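Local structure of antibiotic resistance protein (Deinococcus radiodurans, 2VLI) at residues A[110-115]-A[141-146]; A[7-12]-A[82-87]; A[60-65]-A[92-97]; A[68-73]-A[102-107]. The protein probably acts as a phosphotransferase of the P-loop NTPase clan that makes the cell resistant to the antibiotic tunicamycin. All coordinates share one frame; numbering follows the deposited sequence.

Interaction 1 (A[110-115]-A[141-146]). With CD (cadmium ion), chain C.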
loop_
_atom_site.group_PDB
_atom_site.type_symbol
_atom_site.label_atom_id
_atom_site.label_comp_id
_atom_site.label_asym_id
_atom_site.label_seq_id
_atom_site.Cartn_x
_atom_site.Cartn_y
_atom_site.Cartn_z
ATOM N N THR A 110 -6.670 -6.941 -10.818
ATOM C CA THR A 110 -6.959 -5.643 -10.189
ATOM C C THR A 110 -7.334 -4.649 -11.292
ATOM O O THR A 110 -6.626 -4.525 -12.280
ATOM C CB THR A 110 -5.759 -5.153 -9.356
ATOM O OG1 THR A 110 -5.557 -6.062 -8.263
ATOM C CG2 THR A 110 -5.950 -3.731 -8.776
ATOM N N LEU A 111 -8.503 -4.032 -11.151
ATOM C CA LEU A 111 -8.976 -3.028 -12.106
ATOM C C LEU A 111 -8.317 -1.732 -11.855
ATOM O O LEU A 111 -8.414 -1.174 -10.762
ATOM C CB LEU A 111 -10.470 -2.845 -11.995
ATOM C CG LEU A 111 -11.235 -4.150 -12.113
ATOM C CD1 LEU A 111 -12.736 -3.930 -12.169
ATOM C CD2 LEU A 111 -10.756 -4.956 -13.312
ATOM N N ILE A 112 -7.649 -1.231 -12.897
ATOM C CA ILE A 112 -7.094 0.114 -12.912
ATOM C C ILE A 112 -8.068 1.049 -13.624
ATOM O O ILE A 112 -8.147 1.069 -14.846
ATOM C CB ILE A 112 -5.744 0.165 -13.633
ATOM C CG1 ILE A 112 -4.778 -0.878 -13.044
ATOM C CG2 ILE A 112 -5.179 1.608 -13.607
ATOM C CD1 ILE A 112 -4.753 -0.869 -11.505
ATOM N N ALA A 113 -8.788 1.827 -12.846
ATOM C CA ALA A 113 -9.854 2.628 -13.368
ATOM C C ALA A 113 -9.469 4.087 -13.361
ATOM O O ALA A 113 -8.724 4.516 -12.495
ATOM C CB ALA A 113 -11.122 2.401 -12.549
ATOM N N PRO A 114 -10.002 4.871 -14.331
ATOM C CA PRO A 114 -9.746 6.298 -14.400
ATOM C C PRO A 114 -10.254 7.068 -13.182
ATOM O O PRO A 114 -11.334 6.749 -12.631
ATOM C CB PRO A 114 -10.508 6.728 -15.663
ATOM C CG PRO A 114 -10.533 5.510 -16.488
ATOM C CD PRO A 114 -10.793 4.410 -15.488
ATOM N N LEU A 115 -9.468 8.051 -12.736
ATOM C CA LEU A 115 -9.832 8.825 -11.539
ATOM C C LEU A 115 -11.296 9.399 -11.617
ATOM O O LEU A 115 -12.047 9.340 -10.656
ATOM C CB LEU A 115 -8.831 9.933 -11.288
ATOM C CG LEU A 115 -9.067 10.902 -10.158
ATOM C CD1 LEU A 115 -9.237 10.181 -8.816
ATOM C CD2 LEU A 115 -7.948 11.996 -10.175
ATOM N N GLU A 141 -1.755 3.362 -5.617
ATOM C CA GLU A 141 -1.359 2.099 -4.918
ATOM C C GLU A 141 -1.747 0.856 -5.685
ATOM O O GLU A 141 -0.939 -0.066 -5.823
ATOM C CB GLU A 141 -1.876 1.987 -3.486
ATOM C CG GLU A 141 -1.643 0.532 -2.927
ATOM C CD GLU A 141 -1.600 0.367 -1.427
ATOM O OE1 GLU A 141 -2.198 1.210 -0.753
ATOM O OE2 GLU A 141 -0.981 -0.690 -0.960
ATOM N N LEU A 142 -2.974 0.816 -6.244
ATOM C CA LEU A 142 -3.389 -0.330 -7.017
ATOM C C LEU A 142 -2.569 -0.664 -8.283
ATOM O O LEU A 142 -2.565 -1.803 -8.755
ATOM C CB LEU A 142 -4.893 -0.220 -7.383
ATOM C CG LEU A 142 -5.858 -0.234 -6.192
ATOM C CD1 LEU A 142 -7.355 0.077 -6.574
ATOM C CD2 LEU A 142 -5.795 -1.551 -5.552
ATOM N N ARG A 143 -1.962 0.363 -8.850
ATOM C CA ARG A 143 -1.084 0.260 -10.001
ATOM C C ARG A 143 0.276 -0.379 -9.672
ATOM O O ARG A 143 1.037 -0.652 -10.586
ATOM C CB ARG A 143 -0.832 1.602 -10.601
ATOM C CG ARG A 143 -1.998 2.201 -11.399
ATOM C CD ARG A 143 -1.619 3.618 -11.741
ATOM N NE ARG A 143 -2.676 4.296 -12.491
ATOM C CZ ARG A 143 -2.846 4.210 -13.807
ATOM N NH1 ARG A 143 -2.010 3.524 -14.563
ATOM N NH2 ARG A 143 -3.875 4.836 -14.391
ATOM N N GLY A 144 0.546 -0.655 -8.398
ATOM C CA GLY A 144 1.773 -1.361 -7.999
ATOM C C GLY A 144 1.752 -2.781 -8.528
ATOM O O GLY A 144 0.691 -3.402 -8.589
ATOM N N GLU A 145 2.919 -3.341 -8.850
ATOM C CA GLU A 145 2.962 -4.710 -9.311
ATOM C C GLU A 145 2.602 -5.767 -8.269
ATOM O O GLU A 145 2.336 -6.875 -8.649
ATOM C CB GLU A 145 4.214 -5.033 -10.113
ATOM C CG GLU A 145 4.296 -4.267 -11.375
ATOM C CD GLU A 145 3.070 -4.467 -12.302
ATOM O OE1 GLU A 145 2.592 -5.554 -12.512
ATOM O OE2 GLU A 145 2.660 -3.507 -12.884
ATOM N N GLN A 146 2.566 -5.438 -6.975
ATOM C CA GLN A 146 2.068 -6.398 -5.959
ATOM C C GLN A 146 0.555 -6.736 -6.216
ATOM O O GLN A 146 0.007 -7.738 -5.758
ATOM C CB GLN A 146 2.232 -5.810 -4.557
ATOM C CG GLN A 146 1.285 -4.645 -4.098
ATOM C CD GLN A 146 1.721 -3.274 -4.554
ATOM O OE1 GLN A 146 2.506 -3.154 -5.490
ATOM N NE2 GLN A 146 1.213 -2.212 -3.886
HETATM CD CD CD C . 1.071 -4.447 -14.298
HETATM O O HOH W 1 -6.122 5.155 -12.166
#

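Interaction 2 (A[7-12]-A[82-87])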
loop_
_atom_site.group_PDB
_atom_site.type_symbol
_atom_site.label_atom_id
_atom_site.label_comp_id
_atom_site.label_asym_id
_atom_site.label_seq_id
_atom_site.Cartn_x
_atom_site.Cartn_y
_atom_site.Cartn_z
ATOM N N ILE A 7 -11.762 -20.010 -10.813
ATOM C CA ILE A 7 -12.100 -18.933 -9.861
ATOM C C ILE A 7 -11.628 -17.587 -10.423
ATOM O O ILE A 7 -10.430 -17.417 -10.697
ATOM C CB ILE A 7 -11.492 -19.221 -8.466
ATOM C CG1 ILE A 7 -12.073 -20.546 -7.923
ATOM C CG2 ILE A 7 -11.803 -18.084 -7.472
ATOM C CD1 ILE A 7 -11.465 -21.008 -6.605
ATOM N N ILE A 8 -12.556 -16.653 -10.638
ATOM C CA ILE A 8 -12.216 -15.331 -11.206
ATOM C C ILE A 8 -12.309 -14.303 -10.080
ATOM O O ILE A 8 -13.372 -14.035 -9.603
ATOM C CB ILE A 8 -13.129 -14.959 -12.368
ATOM C CG1 ILE A 8 -13.149 -16.079 -13.406
ATOM C CG2 ILE A 8 -12.708 -13.696 -13.018
ATOM C CD1 ILE A 8 -14.312 -15.965 -14.384
ATOM N N TRP A 9 -11.169 -13.763 -9.672
ATOM C CA TRP A 9 -11.031 -12.975 -8.466
ATOM C C TRP A 9 -10.723 -11.565 -8.939
ATOM O O TRP A 9 -9.715 -11.337 -9.592
ATOM C CB TRP A 9 -9.882 -13.559 -7.674
ATOM C CG TRP A 9 -9.456 -12.799 -6.459
ATOM C CD1 TRP A 9 -8.735 -11.642 -6.427
ATOM C CD2 TRP A 9 -9.620 -13.202 -5.089
ATOM N NE1 TRP A 9 -8.464 -11.283 -5.140
ATOM C CE2 TRP A 9 -8.977 -12.229 -4.291
ATOM C CE3 TRP A 9 -10.228 -14.294 -4.459
ATOM C CZ2 TRP A 9 -8.966 -12.286 -2.894
ATOM C CZ3 TRP A 9 -10.198 -14.352 -3.043
ATOM C CH2 TRP A 9 -9.586 -13.353 -2.289
ATOM N N ILE A 10 -11.624 -10.642 -8.673
ATOM C CA ILE A 10 -11.556 -9.319 -9.239
ATOM C C ILE A 10 -11.515 -8.236 -8.158
ATOM O O ILE A 10 -12.505 -7.995 -7.465
ATOM C CB ILE A 10 -12.773 -9.055 -10.169
ATOM C CG1 ILE A 10 -12.805 -10.098 -11.277
ATOM C CG2 ILE A 10 -12.719 -7.607 -10.737
ATOM C CD1 ILE A 10 -14.155 -10.195 -12.017
ATOM N N ASN A 11 -10.364 -7.585 -8.022
ATOM C CA ASN A 11 -10.173 -6.526 -7.075
ATOM C C ASN A 11 -10.361 -5.200 -7.790
ATOM O O ASN A 11 -9.951 -5.045 -8.930
ATOM C CB ASN A 11 -8.782 -6.594 -6.487
ATOM C CG ASN A 11 -8.568 -5.584 -5.370
ATOM O OD1 ASN A 11 -9.508 -5.195 -4.663
ATOM N ND2 ASN A 11 -7.348 -5.113 -5.243
ATOM N N GLY A 12 -10.917 -4.241 -7.109
ATOM C CA GLY A 12 -11.302 -2.987 -7.756
ATOM C C GLY A 12 -11.284 -1.886 -6.741
ATOM O O GLY A 12 -11.286 -2.170 -5.539
ATOM N N VAL A 82 -15.424 -13.812 -7.671
ATOM C CA VAL A 82 -15.226 -13.202 -6.352
ATOM C C VAL A 82 -14.834 -11.712 -6.471
ATOM O O VAL A 82 -13.677 -11.426 -6.683
ATOM C CB VAL A 82 -14.090 -13.955 -5.578
ATOM C CG1 VAL A 82 -13.967 -13.419 -4.159
ATOM C CG2 VAL A 82 -14.261 -15.517 -5.654
ATOM N N PRO A 83 -15.784 -10.770 -6.293
ATOM C CA PRO A 83 -15.474 -9.333 -6.244
ATOM C C PRO A 83 -14.938 -8.942 -4.869
ATOM O O PRO A 83 -15.564 -9.241 -3.872
ATOM C CB PRO A 83 -16.819 -8.648 -6.500
ATOM C CG PRO A 83 -17.884 -9.707 -6.333
ATOM C CD PRO A 83 -17.206 -11.029 -5.987
ATOM N N VAL A 84 -13.787 -8.261 -4.836
ATOM C CA VAL A 84 -13.185 -7.768 -3.634
ATOM C C VAL A 84 -12.756 -6.334 -3.861
ATOM O O VAL A 84 -12.702 -5.866 -4.981
ATOM C CB VAL A 84 -11.973 -8.607 -3.179
ATOM C CG1 VAL A 84 -12.385 -10.014 -2.950
ATOM C CG2 VAL A 84 -10.871 -8.598 -4.203
ATOM N N SER A 85 -12.532 -5.639 -2.767
ATOM C CA SER A 85 -12.043 -4.270 -2.753
ATOM C C SER A 85 -11.004 -4.192 -1.680
ATOM O O SER A 85 -11.333 -4.014 -0.503
ATOM C CB SER A 85 -13.167 -3.324 -2.408
ATOM O OG SER A 85 -13.133 -2.244 -3.315
ATOM N N ILE A 86 -9.747 -4.415 -2.060
ATOM C CA ILE A 86 -8.660 -4.442 -1.101
ATOM C C ILE A 86 -7.579 -3.474 -1.611
ATOM O O ILE A 86 -7.205 -3.533 -2.761
ATOM C CB ILE A 86 -8.026 -5.809 -0.975
ATOM C CG1 ILE A 86 -9.043 -6.858 -0.459
ATOM C CG2 ILE A 86 -6.807 -5.747 -0.070
ATOM C CD1 ILE A 86 -9.297 -6.810 1.003
ATOM N N SER A 87 -7.053 -2.659 -0.694
ATOM C CA SER A 87 -6.024 -1.649 -0.988
ATOM C C SER A 87 -4.719 -1.914 -0.276
ATOM O O SER A 87 -3.671 -1.485 -0.770
ATOM C CB SER A 87 -6.564 -0.262 -0.602
ATOM O OG SER A 87 -7.073 -0.215 0.758
#

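Interaction 3 (A[60-65]-A[92-97])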
loop_
_atom_site.group_PDB
_atom_site.type_symbol
_atom_site.label_atom_id
_atom_site.label_comp_id
_atom_site.label_asym_id
_atom_site.label_seq_id
_atom_site.Cartn_x
_atom_site.Cartn_y
_atom_site.Cartn_z
HETATM N N MSE A 60 -10.362 -12.634 11.840
HETATM C CA MSE A 60 -10.842 -13.940 11.358
HETATM C C MSE A 60 -11.412 -13.875 9.923
HETATM O O MSE A 60 -11.662 -14.912 9.326
HETATM C CB MSE A 60 -11.961 -14.468 12.291
HETATM C CG MSE A 60 -11.547 -14.609 13.750
HETATM SE SE MSE A 60 -9.949 -15.730 13.863
HETATM C CE MSE A 60 -10.863 -17.270 13.471
ATOM N N TRP A 61 -11.594 -12.678 9.379
ATOM C CA TRP A 61 -12.175 -12.513 8.057
ATOM C C TRP A 61 -11.385 -13.210 6.965
ATOM O O TRP A 61 -11.915 -14.039 6.230
ATOM C CB TRP A 61 -12.339 -11.037 7.693
ATOM C CG TRP A 61 -12.962 -10.874 6.335
ATOM C CD1 TRP A 61 -14.265 -11.066 6.014
ATOM C CD2 TRP A 61 -12.309 -10.502 5.118
ATOM N NE1 TRP A 61 -14.476 -10.820 4.708
ATOM C CE2 TRP A 61 -13.297 -10.447 4.125
ATOM C CE3 TRP A 61 -11.002 -10.130 4.790
ATOM C CZ2 TRP A 61 -13.011 -10.110 2.815
ATOM C CZ3 TRP A 61 -10.721 -9.797 3.471
ATOM C CH2 TRP A 61 -11.717 -9.783 2.510
ATOM N N ILE A 62 -10.080 -12.931 6.873
ATOM C CA ILE A 62 -9.289 -13.634 5.870
ATOM C C ILE A 62 -9.350 -15.176 5.974
ATOM O O ILE A 62 -9.742 -15.845 5.034
ATOM C CB ILE A 62 -7.806 -13.170 5.807
ATOM C CG1 ILE A 62 -7.710 -11.765 5.184
ATOM C CG2 ILE A 62 -7.044 -14.210 4.959
ATOM C CD1 ILE A 62 -6.324 -11.122 5.238
ATOM N N PRO A 63 -8.973 -15.750 7.117
ATOM C CA PRO A 63 -9.026 -17.215 7.156
ATOM C C PRO A 63 -10.433 -17.849 7.015
ATOM O O PRO A 63 -10.592 -18.851 6.346
ATOM C CB PRO A 63 -8.381 -17.552 8.517
ATOM C CG PRO A 63 -8.641 -16.373 9.336
ATOM C CD PRO A 63 -8.504 -15.194 8.401
ATOM N N LEU A 64 -11.459 -17.229 7.543
ATOM C CA LEU A 64 -12.742 -17.886 7.495
ATOM C C LEU A 64 -13.393 -17.705 6.156
ATOM O O LEU A 64 -14.050 -18.619 5.671
ATOM C CB LEU A 64 -13.667 -17.449 8.627
ATOM C CG LEU A 64 -13.249 -17.667 10.078
ATOM C CD1 LEU A 64 -14.406 -17.495 11.069
ATOM C CD2 LEU A 64 -12.440 -19.027 10.241
HETATM N N MSE A 65 -13.265 -16.517 5.566
HETATM C CA MSE A 65 -13.769 -16.339 4.221
HETATM C C MSE A 65 -13.098 -17.267 3.207
HETATM O O MSE A 65 -13.756 -17.778 2.301
HETATM C CB MSE A 65 -13.697 -14.852 3.848
HETATM C CG MSE A 65 -14.191 -14.484 2.468
HETATM SE SE MSE A 65 -12.893 -14.812 1.026
HETATM C CE MSE A 65 -11.391 -13.615 1.550
ATOM N N HIS A 92 -3.632 -7.953 0.962
ATOM C CA HIS A 92 -3.553 -8.620 -0.346
ATOM C C HIS A 92 -2.625 -9.838 -0.296
ATOM O O HIS A 92 -2.955 -10.905 -0.801
ATOM C CB HIS A 92 -3.100 -7.628 -1.442
ATOM C CG HIS A 92 -2.998 -8.238 -2.805
ATOM N ND1 HIS A 92 -4.112 -8.560 -3.567
ATOM C CD2 HIS A 92 -1.916 -8.617 -3.530
ATOM C CE1 HIS A 92 -3.707 -9.110 -4.706
ATOM N NE2 HIS A 92 -2.383 -9.151 -4.713
ATOM N N ARG A 93 -1.451 -9.685 0.316
ATOM C CA ARG A 93 -0.518 -10.788 0.340
ATOM C C ARG A 93 -1.072 -11.939 1.150
ATOM O O ARG A 93 -0.904 -13.077 0.801
ATOM C CB ARG A 93 0.866 -10.363 0.875
ATOM C CG ARG A 93 1.858 -11.541 0.979
ATOM C CD ARG A 93 1.867 -12.554 -0.213
ATOM N NE ARG A 93 2.520 -12.087 -1.445
ATOM C CZ ARG A 93 3.777 -12.358 -1.797
ATOM N NH1 ARG A 93 4.559 -13.081 -0.995
ATOM N NH2 ARG A 93 4.254 -11.898 -2.961
ATOM N N ARG A 94 -1.708 -11.599 2.260
ATOM C CA ARG A 94 -2.283 -12.556 3.213
ATOM C C ARG A 94 -3.317 -13.424 2.502
ATOM O O ARG A 94 -3.299 -14.654 2.614
ATOM C CB ARG A 94 -2.908 -11.813 4.401
ATOM C CG ARG A 94 -1.885 -11.420 5.518
ATOM C CD ARG A 94 -2.556 -11.264 6.931
ATOM N NE ARG A 94 -3.262 -9.980 7.083
ATOM C CZ ARG A 94 -2.674 -8.800 7.294
ATOM N NH1 ARG A 94 -1.348 -8.702 7.394
ATOM N NH2 ARG A 94 -3.422 -7.691 7.386
ATOM N N LEU A 95 -4.185 -12.746 1.756
ATOM C CA LEU A 95 -5.141 -13.378 0.892
ATOM C C LEU A 95 -4.511 -14.252 -0.167
ATOM O O LEU A 95 -4.917 -15.368 -0.350
ATOM C CB LEU A 95 -6.051 -12.312 0.258
ATOM C CG LEU A 95 -7.141 -11.645 1.106
ATOM C CD1 LEU A 95 -7.648 -10.328 0.455
ATOM C CD2 LEU A 95 -8.357 -12.591 1.309
HETATM N N MSE A 96 -3.470 -13.749 -0.853
HETATM C CA MSE A 96 -2.847 -14.509 -1.888
HETATM C C MSE A 96 -2.173 -15.742 -1.293
HETATM O O MSE A 96 -2.321 -16.801 -1.829
HETATM C CB MSE A 96 -1.855 -13.645 -2.733
HETATM C CG MSE A 96 -2.463 -12.599 -3.669
HETATM SE SE MSE A 96 -3.888 -13.110 -4.937
HETATM C CE MSE A 96 -5.454 -12.516 -3.860
ATOM N N SER A 97 -1.422 -15.621 -0.194
ATOM C CA SER A 97 -0.793 -16.827 0.376
ATOM C C SER A 97 -1.817 -17.813 1.020
ATOM O O SER A 97 -1.644 -19.045 0.970
ATOM C CB SER A 97 0.320 -16.437 1.348
ATOM O OG SER A 97 -0.144 -15.508 2.306
#

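Interaction 4 (A[68-73]-A[102-107])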
loop_
_atom_site.group_PDB
_atom_site.type_symbol
_atom_site.label_atom_id
_atom_site.label_comp_id
_atom_site.label_asym_id
_atom_site.label_seq_id
_atom_site.Cartn_x
_atom_site.Cartn_y
_atom_site.Cartn_z
ATOM N N ALA A 68 -14.464 -20.809 3.642
ATOM C CA ALA A 68 -15.724 -20.845 2.914
ATOM C C ALA A 68 -15.557 -20.944 1.387
ATOM O O ALA A 68 -16.300 -21.646 0.714
ATOM C CB ALA A 68 -16.553 -19.628 3.256
ATOM N N LEU A 69 -14.631 -20.154 0.845
ATOM C CA LEU A 69 -14.308 -20.143 -0.574
ATOM C C LEU A 69 -13.830 -21.505 -1.062
ATOM O O LEU A 69 -14.257 -21.977 -2.112
ATOM C CB LEU A 69 -13.235 -19.086 -0.885
ATOM C CG LEU A 69 -12.920 -18.832 -2.356
ATOM C CD1 LEU A 69 -14.210 -18.500 -3.123
ATOM C CD2 LEU A 69 -11.874 -17.713 -2.490
ATOM N N GLN A 70 -12.956 -22.128 -0.300
ATOM C CA GLN A 70 -12.491 -23.470 -0.620
ATOM C C GLN A 70 -13.663 -24.458 -0.717
ATOM O O GLN A 70 -13.773 -25.186 -1.683
ATOM C CB GLN A 70 -11.518 -23.909 0.440
ATOM C CG GLN A 70 -10.809 -25.226 0.207
ATOM C CD GLN A 70 -9.821 -25.486 1.330
ATOM O OE1 GLN A 70 -10.024 -25.045 2.464
ATOM N NE2 GLN A 70 -8.743 -26.170 1.024
ATOM N N TYR A 71 -14.572 -24.433 0.256
ATOM C CA TYR A 71 -15.737 -25.290 0.184
ATOM C C TYR A 71 -16.582 -24.901 -1.017
ATOM O O TYR A 71 -17.003 -25.766 -1.772
ATOM C CB TYR A 71 -16.550 -25.270 1.511
ATOM C CG TYR A 71 -17.722 -26.225 1.463
ATOM C CD1 TYR A 71 -17.553 -27.593 1.722
ATOM C CD2 TYR A 71 -18.968 -25.788 1.091
ATOM C CE1 TYR A 71 -18.621 -28.471 1.642
ATOM C CE2 TYR A 71 -20.051 -26.663 0.984
ATOM C CZ TYR A 71 -19.886 -27.993 1.255
ATOM O OH TYR A 71 -20.968 -28.858 1.137
ATOM N N ALA A 72 -16.837 -23.599 -1.220
ATOM C CA ALA A 72 -17.612 -23.145 -2.382
ATOM C C ALA A 72 -17.031 -23.672 -3.707
ATOM O O ALA A 72 -17.775 -24.074 -4.616
ATOM C CB ALA A 72 -17.749 -21.589 -2.420
ATOM N N SER A 73 -15.704 -23.679 -3.789
ATOM C CA SER A 73 -14.966 -24.177 -4.948
ATOM C C SER A 73 -15.326 -25.625 -5.289
ATOM O O SER A 73 -15.488 -25.964 -6.444
ATOM C CB SER A 73 -13.447 -24.073 -4.681
ATOM O OG SER A 73 -12.718 -24.394 -5.835
ATOM N N ARG A 102 -4.446 -23.232 0.700
ATOM C CA ARG A 102 -5.677 -23.997 0.537
ATOM C C ARG A 102 -5.744 -24.705 -0.791
ATOM O O ARG A 102 -6.787 -25.262 -1.163
ATOM C CB ARG A 102 -6.883 -23.073 0.709
ATOM C CG ARG A 102 -7.080 -22.709 2.146
ATOM C CD ARG A 102 -8.005 -21.554 2.305
ATOM N NE ARG A 102 -8.131 -21.210 3.712
ATOM C CZ ARG A 102 -7.271 -20.517 4.427
ATOM N NH1 ARG A 102 -6.187 -19.989 3.883
ATOM N NH2 ARG A 102 -7.540 -20.271 5.688
ATOM N N GLY A 103 -4.648 -24.621 -1.530
ATOM C CA GLY A 103 -4.524 -25.252 -2.822
ATOM C C GLY A 103 -5.401 -24.662 -3.884
ATOM O O GLY A 103 -5.721 -25.341 -4.831
ATOM N N LEU A 104 -5.781 -23.392 -3.756
ATOM C CA LEU A 104 -6.734 -22.807 -4.681
ATOM C C LEU A 104 -5.967 -21.949 -5.694
ATOM O O LEU A 104 -5.201 -21.057 -5.313
ATOM C CB LEU A 104 -7.737 -21.963 -3.905
ATOM C CG LEU A 104 -8.831 -22.670 -3.106
ATOM C CD1 LEU A 104 -9.574 -21.686 -2.222
ATOM C CD2 LEU A 104 -9.803 -23.347 -4.069
ATOM N N SER A 105 -6.171 -22.206 -6.973
ATOM C CA SER A 105 -5.480 -21.446 -7.984
ATOM C C SER A 105 -6.526 -20.555 -8.590
ATOM O O SER A 105 -7.516 -21.042 -9.141
ATOM C CB SER A 105 -4.835 -22.359 -9.034
ATOM O OG SER A 105 -3.728 -21.679 -9.645
ATOM N N VAL A 106 -6.348 -19.261 -8.423
ATOM C CA VAL A 106 -7.328 -18.287 -8.882
ATOM C C VAL A 106 -6.731 -17.390 -9.952
ATOM O O VAL A 106 -5.543 -17.106 -9.950
ATOM C CB VAL A 106 -7.990 -17.442 -7.718
ATOM C CG1 VAL A 106 -8.306 -18.324 -6.514
ATOM C CG2 VAL A 106 -7.174 -16.246 -7.310
ATOM N N HIS A 107 -7.597 -16.931 -10.842
ATOM C CA HIS A 107 -7.264 -15.878 -11.780
ATOM C C HIS A 107 -7.560 -14.545 -11.140
ATOM O O HIS A 107 -8.714 -14.120 -11.054
ATOM C CB HIS A 107 -8.116 -16.027 -13.023
ATOM C CG HIS A 107 -7.883 -17.307 -13.750
ATOM N ND1 HIS A 107 -6.833 -17.483 -14.630
ATOM C CD2 HIS A 107 -8.563 -18.481 -13.732
ATOM C CE1 HIS A 107 -6.883 -18.702 -15.132
ATOM N NE2 HIS A 107 -7.933 -19.325 -14.618
#

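Interaction 1 (A[110-115]-A[141-146])
A methyl group, not a charge, sits on the guanidinium of Arg143: Ile112 CG2 lies 3.5 Å above its plane, centred over it, and comes within 3.5 Å of CZ. Ile112 CG2 stands anti to its own backbone N (chi1, taken to CG1, is -53°), while the extended arginine chain carries NE out past Ile112 and a chi4 of -84° turns the guanidinium so that a face meets CG2. The other branch of Ile112 goes to the backbone of Leu142, with CD1 3.6 Å from Leu142 O and 4.2 Å from Leu142 CB. Two residues earlier, on the same side of the strand, Thr110 CG2 meets Leu142 CD2 at 3.9 Å, the two side chains crossing at about a right angle; Thr110 OG1 is hydrogen-bonded to Phe147 O. No direct hydrogen bond joins the segments, but one water bridges them, donating to Ala113 O at 2.7 Å and accepting from Arg143 NH2. Just past the turn that Gly144 N closes on Glu141 O, Glu145 grips the cadmium ion with both carboxylate oxygens, OE2 at 2.3 Å being the nearer, and His150 is a further ligand; His150 also hydrogen-bonds Leu142 O. The whole is the C-terminal end of strand 107-112 packed against the C-terminal part of helix 132-142, within the parallel alpha/beta fold of P-loop NTPases.

Interaction 2 (A[7-12]-A[82-87])
Asn11 CG stands anti to the backbone N (chi1 -174°), and a chi2 of 29° turns the amide to face the backbone of Ile86. Both ends of that amide are used: OD1 accepts from Ile86 N at 2.7 Å, and ND2 donates to Ile86 O at 2.9 Å, in the carbonyl plane on a lone pair. The side chain thus carries the pairing on past the last regular strand bond. Before it, strands 7-11 and 82-84 run parallel, with Val82 N to Ile8 O (2.8 Å), Ile10 N to Val82 O and Val84 N to Ile10 O all nearly straight. Trp9 lies on the same face as Asn11, Val82 and Val84; Val84 CG1 sits 4.1 Å above its ring, offset toward the rim, and Val82 CG1 is 3.9 Å from CE3. That face is packed by helices 61-75 and 89-101, through Leu69 and Leu95 on Trp9, while Ile10 and Pro83 on the other face meet helix 20-28, and strand 107-112 flanks strand 7-11 as its other neighbour.

Interaction 3 (A[60-65]-A[92-97])
Ile62 reaches from helix 61-75 to helix 89-101, and its side chain can be followed outward. CB points toward the other helix. From there CG1, anti to the carbonyl carbon (chi1 -72°), comes to 4.0 Å from Leu95 CD2 and 4.1 Å from Leu95 CG. With chi2 at 172° the chain stays extended, and CD1 ends against Arg94, 3.6 Å from its CB and 3.8 Å from its NE. Here the isoleucine and the arginine cross at about a right angle, and the methyl rests on CB and near NE of Arg94. Leu95 receives more than Ile62: its CD2 also lies 4.3 Å from Trp61 CZ3 and meets the CE methyl of selenomethionine Met65. That last pair, at 3.2 Å, is tighter than usual van der Waals contact and its exact distance is doubtful. The Met65 chain bends at chi2 and chi3, and its CE lies 3.9 Å above the Trp61 ring, offset toward the rim. Trp61 NE1 is hydrogen-bonded to Pro37 O. The two helices pack side by side on one face of the parallel sheet, where Leu95 also meets Trp9 of strand 7-11; their short segments here are inclined by 26°, with axes 10.1 Å apart at closest approach. No hydrogen bond crosses between them, so the pair is joined by apolar surfaces, buried around Leu95 and bordered by the exposed Arg94.

Interaction 4 (A[68-73]-A[102-107])
A Schellman motif ends helix 89-101 here, and the chain leaving it packs onto helix 61-75 on its way to strand 107-112. Gly103, with positive phi (68°), is the C-prime residue; Leu104 N bonds back to Leu99 O and Gly103 N to Lys100 O. The turn delivers Arg102 and Leu104 to the same neighbouring helix. Gln70 meets the first of them. Its chain is extended beyond CG, which itself stands anti to the backbone N (chi1 -174°), and it crosses Arg102 at about a right angle, with the amide and guanidinium planes 59° apart. The amide sits against the aliphatic part of the arginine: NE2 is 3.6 Å from CB of Arg102, and OE1 is 3.8 Å from its CG. NE2 also comes to 3.1 Å from Arg102 O. The charged end is held by other residues of the two helices, NE in a salt bridge with Asp67 and NH1 bonded to Gly98 O. Leu104 lies against helix 61-75 farther toward its C-terminus and spreads its two methyls over one turn, from Gln70 to Ser73. CD1 rests on the backbone of Gln70, 3.8 Å from its CA, and buried Leu69 is beside it, Leu69 CG being 4.4 Å from Leu104 CD1. The other methyl, CD2, touches Ser73, ending 3.6 Å from its OG.

In the fold
Interaction 2 lies at the middle of the chain, and the other three sit farther out. It alone joins strand to strand, and backbone hydrogen bonds dominate it, whereas interactions 1, 3 and 4 have no clear direct hydrogen bond across them and rely mainly on apolar packing. Interactions 3 and 4 share helix 61-75, the former buried, the latter a surface contact, where Gln70 and Arg102 add polar groups. Trp9 of interaction 2 packs against Leu95 and Met96 of interaction 3, and Ile7 against Ser73 and Val106 of interaction 4. Interaction 1, also buried, adjoins interaction 2 where Leu111 N meets Asn11 O in the sheet; it adds a bridging water and a metal ligand.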